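Designed protein (Trypanosoma brucei, PDB 6IEV) adopts a thioredoxin-like fold and probably serves as a model for studying protein stability at high temperatures; no natural function is known. Local coordinates at residues Tyr87-Lys99 against Glu106-Leu119. Residues are numbered along the deposited sequence; the frame is centred on the assembly and turned at random.
Sequences YNITSVPTFVIEK and EVKGPDIDKLRVTL
Strands 94-99 and 106-108 run antiparallel, at 174° with axes 4.7 Å apart. Phe95 and Val107 form the hydrogen-bonded pair: Phe95 N to Val107 O is 3.0 Å and nearly straight, and Val107 N to Phe95 O is 2.9 Å. Two residues further along, Gly109 N donates to Pro93 O, whose residue follows a cis peptide bond. The chain leaves the edge strand at Gly109, whose positive phi suits glycine, and Asp111 is at the N-cap of helix 112-119. This cis-proline start, leading into a terminal hairpin and then a helix laid over the sheet, is characteristic of the thioredoxin fold. The Phe95 side chain leaves the sheet on the helix side, its CG beside the backbone N (chi1 -64°), and crosses Ile112 and Leu115 at about a right angle. Ile112 CD1 meets the far end of the ring obliquely, 3.4 Å from Phe95 CZ, while Leu115 CD2 approaches Phe95 CD1 at 3.6 Å; Val107 O lies at the ring edge, in its plane. Ile56 of helix 53-66 also touches Phe95. Leu115 reaches further along the strand with its other methyl, CD1, to Ile97 CD1 at 3.9 Å. On the opposite face of the sheet, Glu106 extends its chain across Thr94, setting OE2 3.6 Å from Thr94 CG2, and Lys108 runs alongside Thr94 until its CE nears Thr90 OG1.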
ATOM      1  N   TYR A  87      24.519   2.728 -16.864  1.00 45.47           N
ATOM      2  CA  TYR A  87      23.924   3.464 -15.762  1.00 42.65           C
ATOM      3  C   TYR A  87      24.934   3.869 -14.703  1.00 50.56           C
ATOM      4  O   TYR A  87      24.534   4.351 -13.639  1.00 53.27           O
ATOM      5  CB  TYR A  87      22.792   2.632 -15.143  1.00 44.97           C
ATOM      6  CG  TYR A  87      21.556   2.653 -15.996  1.00 49.01           C
ATOM      7  CD1 TYR A  87      21.432   1.797 -17.083  1.00 51.87           C
ATOM      8  CD2 TYR A  87      20.521   3.539 -15.733  1.00 54.88           C
ATOM      9  CE1 TYR A  87      20.303   1.824 -17.885  1.00 65.89           C
ATOM     10  CE2 TYR A  87      19.386   3.565 -16.521  1.00 60.00           C
ATOM     11  CZ  TYR A  87      19.282   2.707 -17.594  1.00 71.26           C
ATOM     12  OH  TYR A  87      18.162   2.727 -18.392  1.00 83.11           O
ATOM     13  N   ASN A  88      26.232   3.677 -14.964  1.00 50.57           N
ATOM     14  CA  ASN A  88      27.287   4.148 -14.069  1.00 53.36           C
ATOM     15  C   ASN A  88      27.115   3.619 -12.646  1.00 53.72           C
ATOM     16  O   ASN A  88      27.201   4.361 -11.667  1.00 56.55           O
ATOM     17  CB  ASN A  88      27.374   5.673 -14.087  1.00 63.38           C
ATOM     18  CG  ASN A  88      28.364   6.171 -15.119  1.00 82.56           C
ATOM     19  OD1 ASN A  88      27.987   6.819 -16.099  1.00 88.81           O
ATOM     20  ND2 ASN A  88      29.641   5.833 -14.927  1.00 85.10           N
ATOM     21  N   ILE A  89      26.884   2.315 -12.536  1.00 58.55           N
ATOM     22  CA  ILE A  89      26.670   1.680 -11.239  1.00 58.65           C
ATOM     23  C   ILE A  89      28.026   1.415 -10.602  1.00 64.97           C
ATOM     24  O   ILE A  89      28.819   0.618 -11.116  1.00 66.14           O
ATOM     25  CB  ILE A  89      25.883   0.373 -11.373  1.00 54.92           C
ATOM     26  CG1 ILE A  89      24.546   0.608 -12.079  1.00 54.08           C
ATOM     27  CG2 ILE A  89      25.746  -0.273 -10.004  1.00 49.93           C
ATOM     28  CD1 ILE A  89      23.664   1.648 -11.397  1.00 53.78           C
ATOM     29  N   THR A  90      28.263   2.028  -9.447  1.00 61.68           N
ATOM     30  CA  THR A  90      29.551   1.945  -8.784  1.00 68.27           C
ATOM     31  C   THR A  90      29.570   0.970  -7.612  1.00 72.34           C
ATOM     32  O   THR A  90      30.652   0.538  -7.207  1.00 79.79           O
ATOM     33  CB  THR A  90      29.957   3.335  -8.282  1.00 69.65           C
ATOM     34  OG1 THR A  90      29.022   3.772  -7.292  1.00 64.87           O
ATOM     35  CG2 THR A  90      29.929   4.331  -9.427  1.00 74.82           C
ATOM     36  N   SER A  91      28.416   0.602  -7.070  1.00 71.91           N
ATOM     37  CA  SER A  91      28.352  -0.442  -6.057  1.00 70.21           C
ATOM     38  C   SER A  91      26.998  -1.126  -6.158  1.00 65.57           C
ATOM     39  O   SER A  91      26.047  -0.575  -6.709  1.00 53.71           O
ATOM     40  CB  SER A  91      28.588   0.107  -4.646  1.00 75.22           C
ATOM     41  OG  SER A  91      27.856   1.301  -4.430  1.00 73.77           O
ATOM     42  N   VAL A  92      26.921  -2.342  -5.630  1.00 67.35           N
ATOM     43  CA  VAL A  92      25.664  -3.077  -5.618  1.00 62.98           C
ATOM     44  C   VAL A  92      25.337  -3.407  -4.166  1.00 67.66           C
ATOM     45  O   VAL A  92      26.249  -3.509  -3.336  1.00 77.41           O
ATOM     46  CB  VAL A  92      25.735  -4.345  -6.486  1.00 63.98           C
ATOM     47  CG1 VAL A  92      26.200  -4.015  -7.903  1.00 59.61           C
ATOM     48  CG2 VAL A  92      26.608  -5.406  -5.829  1.00 63.15           C
ATOM     49  N   PRO A  93      24.059  -3.529  -3.800  1.00 65.22           N
ATOM     50  CA  PRO A  93      22.944  -3.240  -4.705  1.00 61.51           C
ATOM     51  C   PRO A  93      22.709  -1.747  -4.826  1.00 62.45           C
ATOM     52  O   PRO A  93      22.982  -1.001  -3.889  1.00 72.75           O
ATOM     53  CB  PRO A  93      21.761  -3.938  -4.038  1.00 57.65           C
ATOM     54  CG  PRO A  93      22.096  -3.902  -2.594  1.00 59.79           C
ATOM     55  CD  PRO A  93      23.594  -4.086  -2.521  1.00 65.82           C
ATOM     56  N   THR A  94      22.241  -1.319  -5.990  1.00 59.10           N
ATOM     57  CA  THR A  94      21.841   0.061  -6.219  1.00 55.25           C
ATOM     58  C   THR A  94      20.477   0.069  -6.886  1.00 51.12           C
ATOM     59  O   THR A  94      20.193  -0.766  -7.749  1.00 51.36           O
ATOM     60  CB  THR A  94      22.855   0.824  -7.093  1.00 50.90           C
ATOM     61  OG1 THR A  94      24.105   0.891  -6.410  1.00 60.66           O
ATOM     62  CG2 THR A  94      22.379   2.245  -7.374  1.00 49.50           C
ATOM     63  N   PHE A  95      19.643   1.017  -6.477  1.00 48.21           N
ATOM     64  CA  PHE A  95      18.353   1.263  -7.086  1.00 40.39           C
ATOM     65  C   PHE A  95      18.417   2.523  -7.931  1.00 41.67           C
ATOM     66  O   PHE A  95      18.945   3.542  -7.491  1.00 49.45           O
ATOM     67  CB  PHE A  95      17.288   1.423  -6.008  1.00 45.13           C
ATOM     68  CG  PHE A  95      17.078   0.189  -5.187  1.00 43.84           C
ATOM     69  CD1 PHE A  95      16.177  -0.776  -5.599  1.00 38.01           C
ATOM     70  CD2 PHE A  95      17.788  -0.011  -4.008  1.00 41.71           C
ATOM     71  CE1 PHE A  95      15.974  -1.919  -4.853  1.00 40.29           C
ATOM     72  CE2 PHE A  95      17.588  -1.151  -3.248  1.00 34.98           C
ATOM     73  CZ  PHE A  95      16.685  -2.110  -3.676  1.00 39.48           C
ATOM     74  N   VAL A  96      17.844   2.463  -9.128  1.00 39.13           N
ATOM     75  CA  VAL A  96      17.712   3.619 -10.007  1.00 33.93           C
ATOM     76  C   VAL A  96      16.233   3.828 -10.305  1.00 42.69           C
ATOM     77  O   VAL A  96      15.505   2.861 -10.569  1.00 42.11           O
ATOM     78  CB  VAL A  96      18.500   3.430 -11.314  1.00 47.81           C
ATOM     79  CG1 VAL A  96      18.217   4.581 -12.272  1.00 52.71           C
ATOM     80  CG2 VAL A  96      20.015   3.303 -11.024  1.00 45.34           C
ATOM     81  N   ILE A  97      15.781   5.072 -10.235  1.00 37.44           N
ATOM     82  CA  ILE A  97      14.409   5.418 -10.578  1.00 43.64           C
ATOM     83  C   ILE A  97      14.428   6.234 -11.858  1.00 48.57           C
ATOM     84  O   ILE A  97      15.103   7.266 -11.928  1.00 55.84           O
ATOM     85  CB  ILE A  97      13.712   6.178  -9.441  1.00 45.57           C
ATOM     86  CG1 ILE A  97      13.806   5.360  -8.157  1.00 45.47           C
ATOM     87  CG2 ILE A  97      12.254   6.441  -9.800  1.00 45.75           C
ATOM     88  CD1 ILE A  97      13.247   6.071  -6.946  1.00 50.76           C
ATOM     89  N   GLU A  98      13.665   5.792 -12.858  1.00 47.24           N
ATOM     90  CA  GLU A  98      13.669   6.424 -14.164  1.00 45.94           C
ATOM     91  C   GLU A  98      12.249   6.716 -14.620  1.00 45.83           C
ATOM     92  O   GLU A  98      11.296   6.035 -14.232  1.00 46.60           O
ATOM     93  CB  GLU A  98      14.359   5.543 -15.204  1.00 50.89           C
ATOM     94  CG  GLU A  98      15.867   5.430 -15.001  1.00 71.45           C
ATOM     95  CD  GLU A  98      16.647   5.619 -16.285  1.00 79.06           C
ATOM     96  OE1 GLU A  98      17.655   6.358 -16.267  1.00 86.15           O
ATOM     97  OE2 GLU A  98      16.250   5.029 -17.311  1.00 85.94           O
ATOM     98  N   LYS A  99      12.125   7.718 -15.484  1.00 52.43           N
ATOM     99  CA  LYS A  99      10.870   8.011 -16.159  1.00 52.60           C
ATOM    100  C   LYS A  99      11.207   8.618 -17.509  1.00 53.80           C
ATOM    101  O   LYS A  99      12.042   9.523 -17.582  1.00 62.05           O
ATOM    102  CB  LYS A  99      10.002   8.962 -15.331  1.00 56.95           C
ATOM    103  CG  LYS A  99       8.728   9.415 -16.011  1.00 63.19           C
ATOM    104  CD  LYS A  99       7.760  10.026 -14.998  1.00 69.30           C
ATOM    105  CE  LYS A  99       6.955  11.171 -15.617  1.00 75.70           C
ATOM    106  NZ  LYS A  99       6.021  10.708 -16.682  1.00 78.99           N
ATOM    107  N   GLU A 106      18.306   7.846  -7.167  1.00 55.53           N
ATOM    108  CA  GLU A 106      19.168   6.696  -6.968  1.00 48.57           C
ATOM    109  C   GLU A 106      19.288   6.444  -5.470  1.00 51.21           C
ATOM    110  O   GLU A 106      19.448   7.385  -4.694  1.00 55.21           O
ATOM    111  CB  GLU A 106      20.540   6.946  -7.612  1.00 56.94           C
ATOM    112  CG  GLU A 106      21.621   5.945  -7.256  1.00 71.07           C
ATOM    113  CD  GLU A 106      22.790   5.970  -8.244  1.00 83.09           C
ATOM    114  OE1 GLU A 106      22.636   6.526  -9.354  1.00 83.32           O
ATOM    115  OE2 GLU A 106      23.870   5.441  -7.901  1.00 85.24           O
ATOM    116  N   VAL A 107      19.243   5.175  -5.067  1.00 55.08           N
ATOM    117  CA  VAL A 107      19.396   4.804  -3.667  1.00 55.81           C
ATOM    118  C   VAL A 107      20.492   3.760  -3.572  1.00 53.53           C
ATOM    119  O   VAL A 107      20.351   2.639  -4.083  1.00 58.04           O
ATOM    120  CB  VAL A 107      18.095   4.275  -3.050  1.00 53.15           C
ATOM    121  CG1 VAL A 107      18.395   3.532  -1.752  1.00 53.88           C
ATOM    122  CG2 VAL A 107      17.177   5.428  -2.776  1.00 52.84           C
ATOM    123  N   LYS A 108      21.568   4.122  -2.899  1.00 58.61           N
ATOM    124  CA  LYS A 108      22.751   3.281  -2.809  1.00 68.06           C
ATOM    125  C   LYS A 108      22.689   2.481  -1.527  1.00 72.49           C
ATOM    126  O   LYS A 108      22.338   3.013  -0.472  1.00 75.88           O
ATOM    127  CB  LYS A 108      24.043   4.096  -2.875  1.00 65.53           C
ATOM    128  CG  LYS A 108      24.480   4.368  -4.298  1.00 74.64           C
ATOM    129  CD  LYS A 108      25.486   5.496  -4.370  1.00 87.97           C
ATOM    130  CE  LYS A 108      26.204   5.494  -5.712  1.00 98.49           C
ATOM    131  NZ  LYS A 108      26.853   6.802  -6.027  1.00103.60           N
ATOM    132  N   GLY A 109      22.923   1.192  -1.654  1.00 72.92           N
ATOM    133  CA  GLY A 109      22.903   0.328  -0.526  1.00 76.61           C
ATOM    134  C   GLY A 109      21.631  -0.462  -0.530  1.00 81.74           C
ATOM    135  O   GLY A 109      20.720  -0.217  -1.319  1.00 89.16           O
ATOM    136  N   PRO A 110      21.554  -1.441   0.359  1.00 89.36           N
ATOM    137  CA  PRO A 110      20.406  -2.348   0.390  1.00 92.31           C
ATOM    138  C   PRO A 110      19.309  -1.715   1.221  1.00 97.66           C
ATOM    139  O   PRO A 110      18.483  -2.403   1.836  1.00101.93           O
ATOM    140  CB  PRO A 110      20.962  -3.599   1.076  1.00 86.47           C
ATOM    141  CG  PRO A 110      21.960  -2.952   2.086  1.00 87.99           C
ATOM    142  CD  PRO A 110      22.389  -1.584   1.532  1.00 88.33           C
ATOM    143  N   ASP A 111      19.220  -0.387   1.189  1.00 89.93           N
ATOM    144  CA  ASP A 111      18.275   0.286   2.071  1.00 87.20           C
ATOM    145  C   ASP A 111      17.048   0.580   1.219  1.00 81.19           C
ATOM    146  O   ASP A 111      16.955   1.594   0.551  1.00 81.96           O
ATOM    147  CB  ASP A 111      18.866   1.525   2.732  1.00 91.14           C
ATOM    148  CG  ASP A 111      18.034   1.973   3.925  1.00 96.37           C
ATOM    149  OD1 ASP A 111      17.037   1.276   4.209  1.00 90.76           O
ATOM    150  OD2 ASP A 111      18.336   3.025   4.521  1.00 99.40           O
ATOM    151  N   ILE A 112      16.174  -0.417   1.132  1.00 77.14           N
ATOM    152  CA  ILE A 112      14.907  -0.353   0.415  1.00 81.87           C
ATOM    153  C   ILE A 112      13.860   0.453   1.191  1.00 81.18           C
ATOM    154  O   ILE A 112      13.018   1.102   0.568  1.00 82.85           O
ATOM    155  CB  ILE A 112      14.490  -1.798   0.038  1.00 81.80           C
ATOM    156  CG1 ILE A 112      13.208  -1.862  -0.826  1.00 79.55           C
ATOM    157  CG2 ILE A 112      14.733  -2.766   1.202  1.00 76.20           C
ATOM    158  CD1 ILE A 112      13.586  -1.736  -2.308  1.00 80.62           C
ATOM    159  N   ASP A 113      13.882   0.454   2.537  1.00 78.27           N
ATOM    160  CA  ASP A 113      13.083   1.496   3.208  1.00 77.44           C
ATOM    161  C   ASP A 113      13.415   2.873   2.668  1.00 70.73           C
ATOM    162  O   ASP A 113      12.511   3.656   2.360  1.00 62.64           O
ATOM    163  CB  ASP A 113      13.318   1.605   4.718  1.00 88.14           C
ATOM    164  CG  ASP A 113      12.025   1.759   5.469  1.00107.99           C
ATOM    165  OD1 ASP A 113      10.995   1.916   4.767  1.00114.95           O
ATOM    166  OD2 ASP A 113      12.038   1.996   6.675  1.00113.33           O
ATOM    167  N   LYS A 114      14.692   3.130   2.405  1.00 61.03           N
ATOM    168  CA  LYS A 114      15.052   4.380   1.773  1.00 53.33           C
ATOM    169  C   LYS A 114      14.433   4.482   0.407  1.00 53.22           C
ATOM    170  O   LYS A 114      14.006   5.565  -0.013  1.00 51.88           O
ATOM    171  CB  LYS A 114      16.545   4.431   1.522  1.00 75.45           C
ATOM    172  CG  LYS A 114      17.164   5.773   1.412  1.00 84.98           C
ATOM    173  CD  LYS A 114      18.086   6.055   2.568  1.00 90.35           C
ATOM    174  CE  LYS A 114      18.166   7.543   2.962  1.00 91.59           C
ATOM    175  NZ  LYS A 114      19.195   7.552   4.074  1.00 91.82           N
ATOM    176  N   LEU A 115      14.356   3.349  -0.286  1.00 51.76           N
ATOM    177  CA  LEU A 115      13.873   3.369  -1.652  1.00 52.99           C
ATOM    178  C   LEU A 115      12.414   3.789  -1.700  1.00 39.57           C
ATOM    179  O   LEU A 115      12.046   4.689  -2.462  1.00 44.30           O
ATOM    180  CB  LEU A 115      14.082   2.004  -2.309  1.00 48.21           C
ATOM    181  CG  LEU A 115      13.425   2.124  -3.670  1.00 57.34           C
ATOM    182  CD1 LEU A 115      14.230   3.075  -4.574  1.00 52.23           C
ATOM    183  CD2 LEU A 115      13.211   0.788  -4.335  1.00 63.45           C
ATOM    184  N   ARG A 116      11.574   3.180  -0.860  1.00 44.55           N
ATOM    185  CA  ARG A 116      10.166   3.579  -0.823  1.00 42.38           C
ATOM    186  C   ARG A 116      10.017   5.051  -0.438  1.00 41.88           C
ATOM    187  O   ARG A 116       9.229   5.784  -1.051  1.00 43.40           O
ATOM    188  CB  ARG A 116       9.387   2.671   0.123  1.00 36.21           C
ATOM    189  CG  ARG A 116       7.884   2.861  -0.012  1.00 44.33           C
ATOM    190  CD  ARG A 116       7.139   1.802   0.751  1.00 48.85           C
ATOM    191  NE  ARG A 116       5.694   1.972   0.605  1.00 55.59           N
ATOM    192  CZ  ARG A 116       4.791   1.059   0.951  1.00 55.00           C
ATOM    193  NH1 ARG A 116       5.168  -0.106   1.461  1.00 57.88           N
ATOM    194  NH2 ARG A 116       3.502   1.316   0.785  1.00 52.76           N
ATOM    195  N   VAL A 117      10.776   5.507   0.563  1.00 47.54           N
ATOM    196  CA  VAL A 117      10.710   6.914   0.965  1.00 41.59           C
ATOM    197  C   VAL A 117      11.095   7.815  -0.195  1.00 44.37           C
ATOM    198  O   VAL A 117      10.414   8.804  -0.497  1.00 48.02           O
ATOM    199  CB  VAL A 117      11.602   7.165   2.191  1.00 49.35           C
ATOM    200  CG1 VAL A 117      11.667   8.642   2.485  1.00 51.19           C
ATOM    201  CG2 VAL A 117      11.079   6.392   3.391  1.00 55.92           C
ATOM    202  N   THR A 118      12.192   7.477  -0.875  1.00 50.67           N
ATOM    203  CA  THR A 118      12.643   8.279  -2.006  1.00 41.10           C
ATOM    204  C   THR A 118      11.589   8.317  -3.099  1.00 45.39           C
ATOM    205  O   THR A 118      11.328   9.372  -3.697  1.00 47.31           O
ATOM    206  CB  THR A 118      13.944   7.700  -2.569  1.00 46.33           C
ATOM    207  OG1 THR A 118      14.914   7.594  -1.525  1.00 48.20           O
ATOM    208  CG2 THR A 118      14.472   8.567  -3.708  1.00 40.91           C
ATOM    209  N   LEU A 119      10.984   7.162  -3.385  1.00 44.07           N
ATOM    210  CA  LEU A 119       9.971   7.096  -4.429  1.00 42.20           C
ATOM    211  C   LEU A 119       8.758   7.931  -4.054  1.00 41.41           C
ATOM    212  O   LEU A 119       8.220   8.663  -4.892  1.00 41.35           O
ATOM    213  CB  LEU A 119       9.584   5.637  -4.687  1.00 48.33           C
ATOM    214  CG  LEU A 119       8.405   5.454  -5.643  1.00 49.27           C
ATOM    215  CD1 LEU A 119       8.715   6.108  -6.984  1.00 44.42           C
ATOM    216  CD2 LEU A 119       8.014   3.976  -5.776  1.00 46.83           C
TER